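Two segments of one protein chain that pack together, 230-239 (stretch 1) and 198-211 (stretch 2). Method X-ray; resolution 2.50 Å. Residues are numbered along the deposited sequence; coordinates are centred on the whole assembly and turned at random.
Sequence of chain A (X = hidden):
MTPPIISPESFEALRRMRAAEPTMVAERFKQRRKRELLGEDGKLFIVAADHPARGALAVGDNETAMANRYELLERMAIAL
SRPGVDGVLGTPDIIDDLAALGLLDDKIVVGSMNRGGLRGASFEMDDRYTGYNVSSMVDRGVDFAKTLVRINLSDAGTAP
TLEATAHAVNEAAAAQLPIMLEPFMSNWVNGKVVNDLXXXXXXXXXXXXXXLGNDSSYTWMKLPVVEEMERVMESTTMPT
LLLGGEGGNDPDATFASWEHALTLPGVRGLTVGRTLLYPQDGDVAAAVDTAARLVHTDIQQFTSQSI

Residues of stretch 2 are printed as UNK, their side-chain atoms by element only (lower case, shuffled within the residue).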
# COMPACT_ATOMS: atom_id res chain seq x y z
N GLU A 230 41.71 1.46 1.70
CA GLU A 230 42.11 0.07 1.85
C GLU A 230 41.50 -0.37 3.15
O GLU A 230 41.36 -1.55 3.46
CB GLU A 230 43.60 0.13 1.82
CG GLU A 230 44.50 -1.05 2.07
CD GLU A 230 45.89 -0.49 2.11
OE1 GLU A 230 46.24 0.33 1.21
OE2 GLU A 230 46.62 -0.81 3.06
N ARG A 231 40.99 0.67 3.78
CA ARG A 231 40.31 0.59 5.03
C ARG A 231 38.82 0.53 4.71
O ARG A 231 38.05 -0.08 5.45
CB ARG A 231 40.66 1.83 5.81
CG ARG A 231 40.12 1.83 7.20
CD ARG A 231 40.58 3.06 7.94
NE ARG A 231 39.61 3.44 8.96
CZ ARG A 231 39.18 4.68 9.15
NH1 ARG A 231 39.64 5.66 8.40
NH2 ARG A 231 38.28 4.93 10.09
N VAL A 232 38.42 1.18 3.62
CA VAL A 232 37.03 1.16 3.20
C VAL A 232 36.80 -0.24 2.66
O VAL A 232 35.74 -0.83 2.87
CB VAL A 232 36.76 2.17 2.07
CG1 VAL A 232 35.36 1.97 1.52
CG2 VAL A 232 36.92 3.59 2.59
N MSE A 233 37.80 -0.78 1.96
CA MSE A 233 37.69 -2.11 1.39
C MSE A 233 37.68 -3.23 2.42
O MSE A 233 37.37 -4.37 2.10
CB MSE A 233 38.81 -2.36 0.38
CG MSE A 233 38.66 -1.58 -0.92
SE MSE A 233 36.86 -1.68 -1.67
CE MSE A 233 36.38 0.18 -1.44
N GLU A 234 38.01 -2.90 3.67
CA GLU A 234 37.99 -3.90 4.73
C GLU A 234 36.56 -3.96 5.26
O GLU A 234 36.28 -4.65 6.23
CB GLU A 234 38.97 -3.51 5.85
CG GLU A 234 40.42 -3.40 5.39
CD GLU A 234 41.38 -3.03 6.50
OE1 GLU A 234 41.09 -2.06 7.24
OE2 GLU A 234 42.43 -3.69 6.63
N SER A 235 35.67 -3.23 4.59
CA SER A 235 34.25 -3.17 4.96
C SER A 235 33.44 -4.34 4.41
O SER A 235 32.48 -4.77 5.04
CB SER A 235 33.62 -1.87 4.46
OG SER A 235 34.08 -0.76 5.21
N THR A 236 33.82 -4.84 3.24
CA THR A 236 33.12 -5.97 2.64
C THR A 236 34.02 -6.96 1.96
O THR A 236 35.21 -6.72 1.73
CB THR A 236 32.08 -5.54 1.58
OG1 THR A 236 32.62 -4.51 0.76
CG2 THR A 236 30.79 -5.09 2.24
N THR A 237 33.41 -8.09 1.62
CA THR A 237 34.07 -9.18 0.94
C THR A 237 33.47 -9.24 -0.45
O THR A 237 33.82 -10.10 -1.26
CB THR A 237 33.78 -10.50 1.66
OG1 THR A 237 32.36 -10.66 1.81
CG2 THR A 237 34.43 -10.52 3.03
N MSE A 238 32.57 -8.30 -0.73
CA MSE A 238 31.88 -8.25 -2.00
C MSE A 238 32.62 -7.58 -3.15
O MSE A 238 33.38 -6.64 -2.95
CB MSE A 238 30.53 -7.58 -1.81
CG MSE A 238 29.67 -8.30 -0.81
SE MSE A 238 28.07 -7.34 -0.37
CE MSE A 238 26.97 -8.86 0.14
N PRO A 239 32.39 -8.08 -4.38
CA PRO A 239 33.03 -7.52 -5.57
C PRO A 239 32.66 -6.05 -5.66
O PRO A 239 31.49 -5.68 -5.56
CB PRO A 239 32.46 -8.36 -6.70
CG PRO A 239 31.13 -8.82 -6.16
CD PRO A 239 31.46 -9.16 -4.74
N UNK A 198 33.47 11.14 3.63
CA UNK A 198 34.51 10.83 4.62
C UNK A 198 34.62 9.31 4.70
O UNK A 198 33.63 8.60 4.52
c UNK A 198 34.14 11.41 5.99
o UNK A 198 33.04 10.72 6.56
N UNK A 199 35.82 8.83 4.98
CA UNK A 199 36.08 7.40 5.07
C UNK A 199 35.07 6.63 5.92
O UNK A 199 34.53 5.61 5.48
c UNK A 199 37.82 5.64 5.56
o UNK A 199 38.45 7.87 4.87
c UNK A 199 37.49 7.13 5.63
N UNK A 200 34.80 7.10 7.13
CA UNK A 200 33.87 6.41 8.01
C UNK A 200 32.43 6.37 7.51
O UNK A 200 31.71 5.41 7.78
c UNK A 200 35.20 6.65 10.15
o UNK A 200 35.84 7.55 10.73
c UNK A 200 33.92 7.01 9.42
o UNK A 200 35.56 5.45 10.15
N UNK A 201 32.00 7.41 6.80
CA UNK A 201 30.64 7.44 6.28
C UNK A 201 30.49 6.39 5.19
O UNK A 201 29.50 5.66 5.15
c UNK A 201 30.32 8.82 5.73
N UNK A 202 31.48 6.30 4.30
CA UNK A 202 31.44 5.32 3.23
C UNK A 202 31.38 3.92 3.82
O UNK A 202 30.61 3.07 3.36
c UNK A 202 32.72 6.78 1.65
c UNK A 202 32.68 5.42 2.32
c UNK A 202 32.65 4.32 1.27
N UNK A 203 32.19 3.68 4.85
CA UNK A 203 32.22 2.38 5.50
C UNK A 203 30.86 2.05 6.12
O UNK A 203 30.36 0.93 5.96
c UNK A 203 34.69 2.30 5.92
c UNK A 203 35.85 2.38 6.88
c UNK A 203 33.31 2.35 6.59
c UNK A 203 33.11 1.15 7.52
N UNK A 204 30.25 3.02 6.79
CA UNK A 204 28.95 2.81 7.41
C UNK A 204 27.88 2.50 6.36
O UNK A 204 26.99 1.69 6.59
c UNK A 204 26.85 5.03 9.82
c UNK A 204 27.32 3.78 9.11
c UNK A 204 28.53 4.03 8.22
n UNK A 204 27.44 6.17 9.49
o UNK A 204 25.95 4.96 10.66
N UNK A 205 27.97 3.16 5.20
CA UNK A 205 26.99 2.95 4.14
C UNK A 205 27.11 1.55 3.56
O UNK A 205 26.11 0.94 3.18
o UNK A 205 28.35 3.81 2.29
c UNK A 205 27.16 4.00 3.03
N UNK A 206 28.33 1.04 3.49
CA UNK A 206 28.55 -0.30 2.95
C UNK A 206 27.98 -1.35 3.89
O UNK A 206 27.34 -2.31 3.44
c UNK A 206 30.61 0.38 1.69
c UNK A 206 30.26 -1.99 2.30
c UNK A 206 30.05 -0.57 2.74
N UNK A 207 28.21 -1.19 5.19
CA UNK A 207 27.71 -2.14 6.17
C UNK A 207 26.18 -2.22 6.11
O UNK A 207 25.60 -3.28 6.32
c UNK A 207 28.15 -1.74 7.57
N UNK A 208 25.55 -1.09 5.81
CA UNK A 208 24.10 -1.04 5.72
C UNK A 208 23.60 -1.65 4.42
O UNK A 208 22.74 -2.53 4.43
c UNK A 208 23.59 0.42 5.82
c UNK A 208 23.85 0.96 7.24
c UNK A 208 22.10 0.49 5.50
c UNK A 208 23.58 2.43 7.39
N UNK A 209 24.16 -1.21 3.30
CA UNK A 209 23.76 -1.72 1.99
C UNK A 209 23.95 -3.24 1.88
O UNK A 209 23.07 -3.94 1.38
c UNK A 209 24.54 -1.02 0.88
N UNK A 210 25.09 -3.72 2.35
CA UNK A 210 25.39 -5.15 2.29
C UNK A 210 24.31 -5.99 2.96
O UNK A 210 24.07 -7.13 2.55
c UNK A 210 26.74 -5.42 2.95
N UNK A 211 23.67 -5.43 3.98
CA UNK A 211 22.64 -6.17 4.69
C UNK A 211 21.25 -6.13 4.07
O UNK A 211 20.32 -6.72 4.63

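Position 198 carries one carbon followed by one oxygen and lies beyond reach of stretch 1. A single hydroxyl on an unbranched carbon is serine. Ser198 sits at the N-cap, where its OG accepts a weak capping bond from the backbone N of position 201 at 3.5 Å.

Position 199 has one carbon bearing an oxygen and a carbon. The terminal carbon lies 3.7 Å from Val232 CG2 and 3.4 Å from Arg231 NH1. The fork spells threonine, so this methyl is CG2 of Thr199, whose CA-to-CB bond points toward the partner. Its hydroxyl is satisfied elsewhere in the structure.

Position 200 shows two carbons, the second carrying two oxygens, one of them 2.8 Å from Arg231 NH2. A carboxylate this short is aspartate. The CA-to-CB bond of Asp200 points away from stretch 1, yet the side chain's end comes nearer, and OD1 forms a salt bridge with Arg231.

Position 201 has a lone carbon out of reach of stretch 1; it is alanine.

Position 202 has three carbons, one carrying the other two, and one branch carbon lies 3.6 Å from Val232 CG1. This is valine. Val202 directs its CB toward the partner, and its CG1 makes that apolar contact between two branched side chains.

Position 203 bears four carbons, forked at the first, with one arm two carbons long. The inner carbon of the long arm packs 3.8 Å from Val232 CA, the arm's tip reaches Arg231 O at 3.6 Å, and the short arm lies 3.2 Å from Ser235 OG. This is isoleucine. The CA-to-CB bond of Ile203 points sideways, but the end of the side chain comes nearer; CG1 and CG2 both lie 3.2 Å from Ser235 OG.

Position 204 has three carbons, the third holding one oxygen and one nitrogen, an amide and so glutamine. Gln204 points away and makes no contact.

Position 205 repeats the carbon-then-oxygen pattern of serine. Ser205 turns its hydroxyl back on its own helix, donating from OG to Val202 O at 2.6 Å.

Position 206 again has three carbons forked at the first. One branch carbon approaches Thr236 CG2 at 3.1 Å, a very tight carbon pair, and Ser235 CB at 4.0 Å. This is valine, and Val206 points toward the partner with CG1 in that contact.

Position 207 has a single carbon set sideways, an alanine. Position 208 has four carbons with one longer arm, an isoleucine out of reach. Position 209 has one carbon, another alanine without contact.

Position 210 also ends at one carbon, its CB, 4.1 Å from both Met238 SE, a selenomethionine atom, and Thr236 CG2. It is alanine, and Ala210 points toward stretch 1.

Position 211 has no side-chain atoms and is glycine.

The contact follows helical periodicity. It buries 524 Å² in all, both sides summed; 199, 202, 203, 206 and 210 give it most of its apolar surface on the helix. Val232 settles among Thr199, Val202 and Ile203, and its CA comes within 5.5 Å of Ile203 CA. No hydrogen bond crosses the interface. Most of the close pairs are apolar; the Arg231–Asp200 salt bridge adds a charged tie near the start of the helix.

Stretch 2 198-211: STDAVIQSVAIAAG
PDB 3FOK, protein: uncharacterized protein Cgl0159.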